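Long-range contact in BDI_3064 protein (Parabacteroides distasonis ATCC 8503, PDB 5Z06), which hydrolyses linear beta-1,2-glucan and beta-1,2-glucooligosaccharides of four or more units, releasing sophorose from the non-reducing end: residues W434-W446 / W454-T466. Sequence-based numbering, arbitrary orientation.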
ATOM      1  N   TRP A 434     -25.818  14.425  12.886  1.00 31.93           N
ATOM      2  CA  TRP A 434     -26.128  13.117  13.395  1.00 30.65           C
ATOM      3  C   TRP A 434     -24.948  12.516  14.137  1.00 31.53           C
ATOM      4  O   TRP A 434     -25.123  11.906  15.181  1.00 29.51           O
ATOM      5  CB  TRP A 434     -26.515  12.153  12.276  1.00 32.75           C
ATOM      6  CG  TRP A 434     -26.741  10.791  12.800  1.00 33.52           C
ATOM      7  CD1 TRP A 434     -25.854   9.754  12.781  1.00 35.56           C
ATOM      8  CD2 TRP A 434     -27.893  10.324  13.515  1.00 35.68           C
ATOM      9  NE1 TRP A 434     -26.389   8.663  13.409  1.00 33.86           N
ATOM     10  CE2 TRP A 434     -27.646   8.975  13.861  1.00 37.37           C
ATOM     11  CE3 TRP A 434     -29.120  10.900  13.867  1.00 35.25           C
ATOM     12  CZ2 TRP A 434     -28.586   8.188  14.545  1.00 36.19           C
ATOM     13  CZ3 TRP A 434     -30.054  10.120  14.537  1.00 35.88           C
ATOM     14  CH2 TRP A 434     -29.775   8.783  14.883  1.00 37.33           C
ATOM     15  N   TYR A 435     -23.747  12.708  13.600  1.00 31.15           N
ATOM     16  CA  TYR A 435     -22.546  12.115  14.192  1.00 31.36           C
ATOM     17  C   TYR A 435     -22.051  12.790  15.481  1.00 32.57           C
ATOM     18  O   TYR A 435     -21.022  12.401  16.038  1.00 34.64           O
ATOM     19  CB  TYR A 435     -21.450  11.987  13.124  1.00 28.42           C
ATOM     20  CG  TYR A 435     -21.786  10.867  12.208  1.00 26.92           C
ATOM     21  CD1 TYR A 435     -22.714  11.031  11.186  1.00 26.72           C
ATOM     22  CD2 TYR A 435     -21.239   9.605  12.400  1.00 26.28           C
ATOM     23  CE1 TYR A 435     -23.058   9.966  10.365  1.00 26.13           C
ATOM     24  CE2 TYR A 435     -21.583   8.535  11.576  1.00 25.18           C
ATOM     25  CZ  TYR A 435     -22.493   8.726  10.572  1.00 25.07           C
ATOM     26  OH  TYR A 435     -22.820   7.673   9.771  1.00 26.09           O
ATOM     27  N   LYS A 436     -22.771  13.808  15.940  1.00 33.60           N
ATOM     28  CA  LYS A 436     -22.627  14.310  17.297  1.00 34.35           C
ATOM     29  C   LYS A 436     -23.069  13.310  18.357  1.00 34.08           C
ATOM     30  O   LYS A 436     -22.591  13.381  19.486  1.00 34.87           O
ATOM     31  CB  LYS A 436     -23.414  15.606  17.476  1.00 35.44           C
ATOM     32  CG  LYS A 436     -22.802  16.797  16.755  1.00 37.03           C
ATOM     33  CD  LYS A 436     -23.671  18.033  16.828  1.00 37.91           C
ATOM     34  CE  LYS A 436     -23.805  18.516  18.259  1.00 41.16           C
ATOM     35  NZ  LYS A 436     -24.652  19.723  18.317  1.00 43.77           N
ATOM     36  N   GLN A 437     -23.989  12.410  18.004  1.00 33.80           N
ATOM     37  CA  GLN A 437     -24.516  11.377  18.897  1.00 34.10           C
ATOM     38  C   GLN A 437     -25.503  11.967  19.885  1.00 34.59           C
ATOM     39  O   GLN A 437     -26.586  11.435  20.040  1.00 33.44           O
ATOM     40  CB  GLN A 437     -23.427  10.565  19.634  1.00 33.87           C
ATOM     41  CG  GLN A 437     -23.992   9.581  20.676  1.00 34.27           C
ATOM     42  CD  GLN A 437     -22.993   8.566  21.206  1.00 33.98           C
ATOM     43  OE1 GLN A 437     -21.791   8.584  20.885  1.00 36.28           O
ATOM     44  NE2 GLN A 437     -23.492   7.660  22.012  1.00 34.29           N
ATOM     45  N   PHE A 438     -25.102  13.030  20.572  1.00 37.59           N
ATOM     46  CA  PHE A 438     -25.997  13.798  21.443  1.00 41.81           C
ATOM     47  C   PHE A 438     -26.120  15.193  20.890  1.00 42.32           C
ATOM     48  O   PHE A 438     -25.171  15.719  20.318  1.00 44.35           O
ATOM     49  CB  PHE A 438     -25.449  13.868  22.879  1.00 39.76           C
ATOM     50  CG  PHE A 438     -24.954  12.554  23.389  1.00 41.01           C
ATOM     51  CD1 PHE A 438     -25.851  11.592  23.852  1.00 41.21           C
ATOM     52  CD2 PHE A 438     -23.603  12.250  23.376  1.00 39.88           C
ATOM     53  CE1 PHE A 438     -25.412  10.369  24.311  1.00 39.30           C
ATOM     54  CE2 PHE A 438     -23.157  11.017  23.839  1.00 42.63           C
ATOM     55  CZ  PHE A 438     -24.066  10.075  24.307  1.00 40.24           C
ATOM     56  N   LYS A 439     -27.274  15.802  21.121  1.00 43.45           N
ATOM     57  CA  LYS A 439     -27.563  17.164  20.685  1.00 44.68           C
ATOM     58  C   LYS A 439     -26.535  18.136  21.250  1.00 39.30           C
ATOM     59  O   LYS A 439     -26.132  19.066  20.590  1.00 38.99           O
ATOM     60  CB  LYS A 439     -28.962  17.606  21.147  1.00 50.94           C
ATOM     61  CG  LYS A 439     -30.139  16.733  20.702  1.00 58.92           C
ATOM     62  CD  LYS A 439     -30.369  16.783  19.193  1.00 64.38           C
ATOM     63  CE  LYS A 439     -31.632  16.015  18.807  1.00 68.00           C
ATOM     64  NZ  LYS A 439     -32.302  16.611  17.616  1.00 67.82           N
ATOM     65  N   ASP A 440     -26.122  17.914  22.487  1.00 41.03           N
ATOM     66  CA  ASP A 440     -25.192  18.804  23.167  1.00 43.57           C
ATOM     67  C   ASP A 440     -23.766  18.235  23.199  1.00 40.13           C
ATOM     68  O   ASP A 440     -22.950  18.702  23.986  1.00 40.94           O
ATOM     69  CB  ASP A 440     -25.701  19.096  24.594  1.00 48.52           C
ATOM     70  CG  ASP A 440     -25.716  17.862  25.482  1.00 54.45           C
ATOM     71  OD1 ASP A 440     -26.085  16.770  24.985  1.00 60.79           O
ATOM     72  OD2 ASP A 440     -25.363  17.984  26.677  1.00 62.31           O
ATOM     73  N   SER A 441     -23.448  17.249  22.353  1.00 38.65           N
ATOM     74  CA  SER A 441     -22.094  16.685  22.336  1.00 37.22           C
ATOM     75  C   SER A 441     -21.106  17.764  21.902  1.00 33.49           C
ATOM     76  O   SER A 441     -21.320  18.425  20.881  1.00 34.62           O
ATOM     77  CB  SER A 441     -21.968  15.504  21.391  1.00 37.58           C
ATOM     78  OG  SER A 441     -20.624  15.051  21.308  1.00 34.15           O
ATOM     79  N   PRO A 442     -20.035  17.959  22.687  1.00 33.05           N
ATOM     80  CA  PRO A 442     -18.942  18.804  22.191  1.00 34.05           C
ATOM     81  C   PRO A 442     -18.156  18.176  21.013  1.00 32.28           C
ATOM     82  O   PRO A 442     -17.412  18.886  20.339  1.00 29.87           O
ATOM     83  CB  PRO A 442     -18.033  18.998  23.418  1.00 33.68           C
ATOM     84  CG  PRO A 442     -18.587  18.150  24.507  1.00 33.19           C
ATOM     85  CD  PRO A 442     -19.723  17.334  23.989  1.00 32.25           C
ATOM     86  N   TYR A 443     -18.352  16.877  20.780  1.00 30.86           N
ATOM     87  CA  TYR A 443     -17.571  16.104  19.828  1.00 31.81           C
ATOM     88  C   TYR A 443     -18.416  15.530  18.717  1.00 31.84           C
ATOM     89  O   TYR A 443     -19.587  15.151  18.927  1.00 30.36           O
ATOM     90  CB  TYR A 443     -16.920  14.916  20.525  1.00 30.63           C
ATOM     91  CG  TYR A 443     -16.090  15.283  21.700  1.00 32.34           C
ATOM     92  CD1 TYR A 443     -14.780  15.715  21.532  1.00 32.19           C
ATOM     93  CD2 TYR A 443     -16.610  15.194  22.996  1.00 34.43           C
ATOM     94  CE1 TYR A 443     -13.995  16.064  22.607  1.00 32.60           C
ATOM     95  CE2 TYR A 443     -15.841  15.536  24.090  1.00 34.27           C
ATOM     96  CZ  TYR A 443     -14.530  15.971  23.895  1.00 36.39           C
ATOM     97  OH  TYR A 443     -13.755  16.318  24.977  1.00 35.90           O
ATOM     98  N   LEU A 444     -17.787  15.413  17.549  1.00 28.00           N
ATOM     99  CA  LEU A 444     -18.243  14.482  16.551  1.00 28.05           C
ATOM    100  C   LEU A 444     -17.753  13.113  16.938  1.00 27.80           C
ATOM    101  O   LEU A 444     -16.718  12.984  17.599  1.00 30.30           O
ATOM    102  CB  LEU A 444     -17.686  14.838  15.154  1.00 28.17           C
ATOM    103  CG  LEU A 444     -18.331  16.025  14.466  1.00 27.38           C
ATOM    104  CD1 LEU A 444     -17.521  16.421  13.233  1.00 27.77           C
ATOM    105  CD2 LEU A 444     -19.767  15.676  14.086  1.00 28.41           C
ATOM    106  N   TYR A 445     -18.495  12.090  16.507  1.00 28.26           N
ATOM    107  CA  TYR A 445     -18.052  10.717  16.583  1.00 27.71           C
ATOM    108  C   TYR A 445     -17.610  10.189  15.229  1.00 27.53           C
ATOM    109  O   TYR A 445     -18.116  10.605  14.174  1.00 28.47           O
ATOM    110  CB  TYR A 445     -19.115   9.838  17.203  1.00 29.96           C
ATOM    111  CG  TYR A 445     -19.214  10.107  18.689  1.00 31.54           C
ATOM    112  CD1 TYR A 445     -19.849  11.253  19.155  1.00 31.83           C
ATOM    113  CD2 TYR A 445     -18.604   9.268  19.620  1.00 31.16           C
ATOM    114  CE1 TYR A 445     -19.917  11.532  20.505  1.00 32.32           C
ATOM    115  CE2 TYR A 445     -18.676   9.542  20.975  1.00 30.88           C
ATOM    116  CZ  TYR A 445     -19.344  10.667  21.404  1.00 31.73           C
ATOM    117  OH  TYR A 445     -19.415  10.978  22.732  1.00 33.98           O
ATOM    118  N   TRP A 446     -16.644   9.280  15.295  1.00 26.98           N
ATOM    119  CA  TRP A 446     -16.027   8.666  14.134  1.00 28.57           C
ATOM    120  C   TRP A 446     -17.033   7.783  13.404  1.00 29.15           C
ATOM    121  O   TRP A 446     -17.141   7.860  12.172  1.00 27.83           O
ATOM    122  CB  TRP A 446     -14.793   7.849  14.555  1.00 28.83           C
ATOM    123  CG  TRP A 446     -13.783   7.643  13.491  1.00 28.96           C
ATOM    124  CD1 TRP A 446     -13.990   7.129  12.265  1.00 30.23           C
ATOM    125  CD2 TRP A 446     -12.386   7.933  13.575  1.00 30.29           C
ATOM    126  NE1 TRP A 446     -12.816   7.101  11.553  1.00 31.63           N
ATOM    127  CE2 TRP A 446     -11.810   7.577  12.336  1.00 29.75           C
ATOM    128  CE3 TRP A 446     -11.561   8.444  14.579  1.00 29.46           C
ATOM    129  CZ2 TRP A 446     -10.462   7.748  12.055  1.00 29.57           C
ATOM    130  CZ3 TRP A 446     -10.208   8.601  14.307  1.00 30.01           C
ATOM    131  CH2 TRP A 446      -9.672   8.259  13.054  1.00 30.28           C
ATOM    132  N   TRP A 454     -23.734   3.536  18.442  1.00 34.23           N
ATOM    133  CA  TRP A 454     -22.487   4.208  18.800  1.00 34.05           C
ATOM    134  C   TRP A 454     -21.528   3.303  19.566  1.00 32.42           C
ATOM    135  O   TRP A 454     -20.719   3.792  20.332  1.00 30.48           O
ATOM    136  CB  TRP A 454     -22.792   5.457  19.621  1.00 36.07           C
ATOM    137  CG  TRP A 454     -23.828   6.290  18.972  1.00 36.22           C
ATOM    138  CD1 TRP A 454     -25.171   6.331  19.263  1.00 36.02           C
ATOM    139  CD2 TRP A 454     -23.625   7.168  17.886  1.00 35.80           C
ATOM    140  NE1 TRP A 454     -25.807   7.210  18.425  1.00 34.81           N
ATOM    141  CE2 TRP A 454     -24.876   7.743  17.574  1.00 35.71           C
ATOM    142  CE3 TRP A 454     -22.498   7.539  17.141  1.00 38.27           C
ATOM    143  CZ2 TRP A 454     -25.030   8.652  16.550  1.00 36.78           C
ATOM    144  CZ3 TRP A 454     -22.650   8.461  16.128  1.00 37.85           C
ATOM    145  CH2 TRP A 454     -23.906   9.011  15.844  1.00 37.38           C
ATOM    146  N   VAL A 455     -21.573   1.997  19.295  1.00 32.65           N
ATOM    147  CA  VAL A 455     -20.747   1.042  20.011  1.00 32.55           C
ATOM    148  C   VAL A 455     -19.252   1.387  19.942  1.00 33.81           C
ATOM    149  O   VAL A 455     -18.563   1.255  20.957  1.00 28.98           O
ATOM    150  CB  VAL A 455     -21.034  -0.423  19.577  1.00 33.79           C
ATOM    151  CG1 VAL A 455     -20.599  -0.683  18.134  1.00 35.86           C
ATOM    152  CG2 VAL A 455     -20.369  -1.403  20.534  1.00 32.04           C
ATOM    153  N   ILE A 456     -18.743   1.846  18.785  1.00 32.67           N
ATOM    154  CA  ILE A 456     -17.287   2.086  18.689  1.00 32.07           C
ATOM    155  C   ILE A 456     -16.905   3.299  19.497  1.00 32.32           C
ATOM    156  O   ILE A 456     -15.887   3.277  20.183  1.00 32.19           O
ATOM    157  CB  ILE A 456     -16.757   2.196  17.261  1.00 31.84           C
ATOM    158  CG1 ILE A 456     -16.992   0.855  16.554  1.00 32.34           C
ATOM    159  CG2 ILE A 456     -15.258   2.577  17.272  1.00 31.72           C
ATOM    160  CD1 ILE A 456     -16.551   0.802  15.100  1.00 32.92           C
ATOM    161  N   ASN A 457     -17.720   4.348  19.410  1.00 34.01           N
ATOM    162  CA  ASN A 457     -17.699   5.442  20.383  1.00 36.26           C
ATOM    163  C   ASN A 457     -16.366   6.191  20.466  1.00 35.30           C
ATOM    164  O   ASN A 457     -15.851   6.520  21.548  1.00 34.48           O
ATOM    165  CB  ASN A 457     -18.123   4.917  21.773  1.00 40.83           C
ATOM    166  CG  ASN A 457     -18.902   5.945  22.566  1.00 45.24           C
ATOM    167  OD1 ASN A 457     -19.942   6.471  22.111  1.00 48.60           O
ATOM    168  ND2 ASN A 457     -18.403   6.254  23.751  1.00 48.68           N
ATOM    169  N   HIS A 458     -15.820   6.471  19.295  1.00 32.62           N
ATOM    170  CA  HIS A 458     -14.536   7.117  19.182  1.00 30.78           C
ATOM    171  C   HIS A 458     -14.819   8.583  18.889  1.00 31.03           C
ATOM    172  O   HIS A 458     -15.354   8.917  17.820  1.00 33.73           O
ATOM    173  CB  HIS A 458     -13.762   6.453  18.058  1.00 31.25           C
ATOM    174  CG  HIS A 458     -12.318   6.813  18.008  1.00 31.09           C
ATOM    175  ND1 HIS A 458     -11.384   6.013  17.390  1.00 30.52           N
ATOM    176  CD2 HIS A 458     -11.641   7.878  18.493  1.00 31.93           C
ATOM    177  CE1 HIS A 458     -10.191   6.567  17.506  1.00 33.31           C
ATOM    178  NE2 HIS A 458     -10.318   7.697  18.177  1.00 32.35           N
ATOM    179  N   LYS A 459     -14.490   9.457  19.840  1.00 29.94           N
ATOM    180  CA  LYS A 459     -14.658  10.894  19.651  1.00 31.11           C
ATOM    181  C   LYS A 459     -13.610  11.394  18.691  1.00 31.83           C
ATOM    182  O   LYS A 459     -12.495  10.879  18.690  1.00 31.64           O
ATOM    183  CB  LYS A 459     -14.515  11.640  20.955  1.00 32.62           C
ATOM    184  CG  LYS A 459     -15.679  11.430  21.913  1.00 35.93           C
ATOM    185  CD  LYS A 459     -15.233  11.733  23.346  1.00 40.04           C
ATOM    186  CE  LYS A 459     -16.406  11.978  24.292  1.00 43.20           C
ATOM    187  NZ  LYS A 459     -17.048  10.711  24.732  1.00 43.12           N
ATOM    188  N   LEU A 460     -13.965  12.387  17.877  1.00 30.07           N
ATOM    189  CA  LEU A 460     -13.004  13.006  16.985  1.00 30.86           C
ATOM    190  C   LEU A 460     -12.310  14.109  17.731  1.00 30.23           C
ATOM    191  O   LEU A 460     -12.916  15.137  18.038  1.00 28.43           O
ATOM    192  CB  LEU A 460     -13.672  13.544  15.710  1.00 31.89           C
ATOM    193  CG  LEU A 460     -13.901  12.584  14.558  1.00 33.64           C
ATOM    194  CD1 LEU A 460     -14.006  11.135  14.978  1.00 35.79           C
ATOM    195  CD2 LEU A 460     -15.086  12.973  13.707  1.00 32.82           C
ATOM    196  N   ILE A 461     -11.036  13.882  18.036  1.00 29.61           N
ATOM    197  CA  ILE A 461     -10.258  14.797  18.850  1.00 28.83           C
ATOM    198  C   ILE A 461      -8.919  15.009  18.202  1.00 29.66           C
ATOM    199  O   ILE A 461      -8.156  14.048  18.026  1.00 31.66           O
ATOM    200  CB  ILE A 461     -10.059  14.218  20.268  1.00 30.43           C
ATOM    201  CG1 ILE A 461     -11.434  13.953  20.920  1.00 29.73           C
ATOM    202  CG2 ILE A 461      -9.193  15.153  21.122  1.00 29.05           C
ATOM    203  CD1 ILE A 461     -11.356  13.179  22.215  1.00 31.04           C
ATOM    204  N   GLY A 462      -8.647  16.259  17.837  1.00 30.38           N
ATOM    205  CA  GLY A 462      -7.350  16.676  17.292  1.00 30.39           C
ATOM    206  C   GLY A 462      -6.372  16.983  18.418  1.00 29.12           C
ATOM    207  O   GLY A 462      -6.781  17.047  19.562  1.00 27.43           O
ATOM    208  N   TRP A 463      -5.088  17.175  18.145  1.00 29.28           N
ATOM    209  CA  TRP A 463      -4.482  17.040  16.826  1.00 28.56           C
ATOM    210  C   TRP A 463      -4.424  15.588  16.382  1.00 29.30           C
ATOM    211  O   TRP A 463      -3.861  14.726  17.062  1.00 29.18           O
ATOM    212  CB  TRP A 463      -3.073  17.573  16.836  1.00 26.31           C
ATOM    213  CG  TRP A 463      -2.325  17.332  15.561  1.00 26.66           C
ATOM    214  CD1 TRP A 463      -1.285  16.451  15.352  1.00 25.01           C
ATOM    215  CD2 TRP A 463      -2.578  17.949  14.306  1.00 26.35           C
ATOM    216  NE1 TRP A 463      -0.862  16.515  14.052  1.00 23.75           N
ATOM    217  CE2 TRP A 463      -1.636  17.422  13.380  1.00 26.03           C
ATOM    218  CE3 TRP A 463      -3.487  18.910  13.874  1.00 26.62           C
ATOM    219  CZ2 TRP A 463      -1.583  17.839  12.056  1.00 25.91           C
ATOM    220  CZ3 TRP A 463      -3.431  19.328  12.542  1.00 27.29           C
ATOM    221  CH2 TRP A 463      -2.489  18.797  11.658  1.00 27.01           C
ATOM    222  N   ASN A 464      -5.068  15.338  15.255  1.00 27.62           N
ATOM    223  CA  ASN A 464      -4.879  14.133  14.493  1.00 28.00           C
ATOM    224  C   ASN A 464      -5.284  14.432  13.041  1.00 27.07           C
ATOM    225  O   ASN A 464      -5.242  15.589  12.613  1.00 29.34           O
ATOM    226  CB  ASN A 464      -5.598  12.926  15.146  1.00 27.06           C
ATOM    227  CG  ASN A 464      -7.110  13.018  15.119  1.00 26.82           C
ATOM    228  OD1 ASN A 464      -7.704  14.007  14.691  1.00 26.99           O
ATOM    229  ND2 ASN A 464      -7.740  11.962  15.577  1.00 28.28           N
ATOM    230  N   GLU A 465      -5.698  13.420  12.299  1.00 28.18           N
ATOM    231  CA  GLU A 465      -5.970  13.578  10.859  1.00 28.84           C
ATOM    232  C   GLU A 465      -7.333  14.134  10.528  1.00 29.65           C
ATOM    233  O   GLU A 465      -7.626  14.349   9.340  1.00 31.14           O
ATOM    234  CB  GLU A 465      -5.851  12.223  10.145  1.00 28.54           C
ATOM    235  CG  GLU A 465      -6.917  11.179  10.477  1.00 28.25           C
ATOM    236  CD  GLU A 465      -6.463  10.169  11.507  1.00 27.70           C
ATOM    237  OE1 GLU A 465      -5.923  10.614  12.490  1.00 30.90           O
ATOM    238  OE2 GLU A 465      -6.663   8.957  11.370  1.00 29.58           O
ATOM    239  N   THR A 466      -8.168  14.347  11.553  1.00 27.67           N
ATOM    240  CA  THR A 466      -9.584  14.527  11.372  1.00 27.35           C
ATOM    241  C   THR A 466     -10.034  15.978  11.336  1.00 27.93           C
ATOM    242  O   THR A 466     -11.228  16.228  11.471  1.00 29.21           O
ATOM    243  CB  THR A 466     -10.384  13.779  12.463  1.00 28.58           C
ATOM    244  OG1 THR A 466     -10.349  14.502  13.693  1.00 28.77           O
ATOM    245  CG2 THR A 466      -9.834  12.364  12.663  1.00 29.27           C
TER
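The indole of Trp454 lies against Gln437, whose extended chain lays CG over one face, 3.5 Å from the five-membered ring's centroid and 1° off its normal; a flexible chain suits this flat surface. The indole's far rim enters an aromatic cluster: CZ2 sits 3.4 Å from Trp434 NE1, CZ3 meets Tyr445 CB, and the ring edge turns toward the face of Tyr435, offset edge-to-face. With an alanine at Trp454, the Gln437 chain would probably lose its flat support, opening a gap beside the other aromatics.

Two backbone hydrogen bonds, Leu460 N to Leu444 O (2.8 Å) and Trp446 N to His458 O (2.9 Å), flank Tyr445 and Lys459, an antiparallel, non-hydrogen-bonded pair. They tie together a long connection between helices 414-428 and 467-475, probably in the (alpha/alpha)6 barrel of the glucoamylase-like clan.

The long aliphatic chain of Lys459 can lie on a ring yet end in a charge: CD packs over one Tyr443 face, while the bend at chi4 (79°) lets NZ donate a hydrogen bond to Tyr445 OH (3.1 Å). The broad indole of Trp446 reaches from His458, CE3 over the imidazole, to Glu465 OE2 at its edge; Glu465 OE1 hydrogen-bonds a glycerol, probably from the crystallisation liquor.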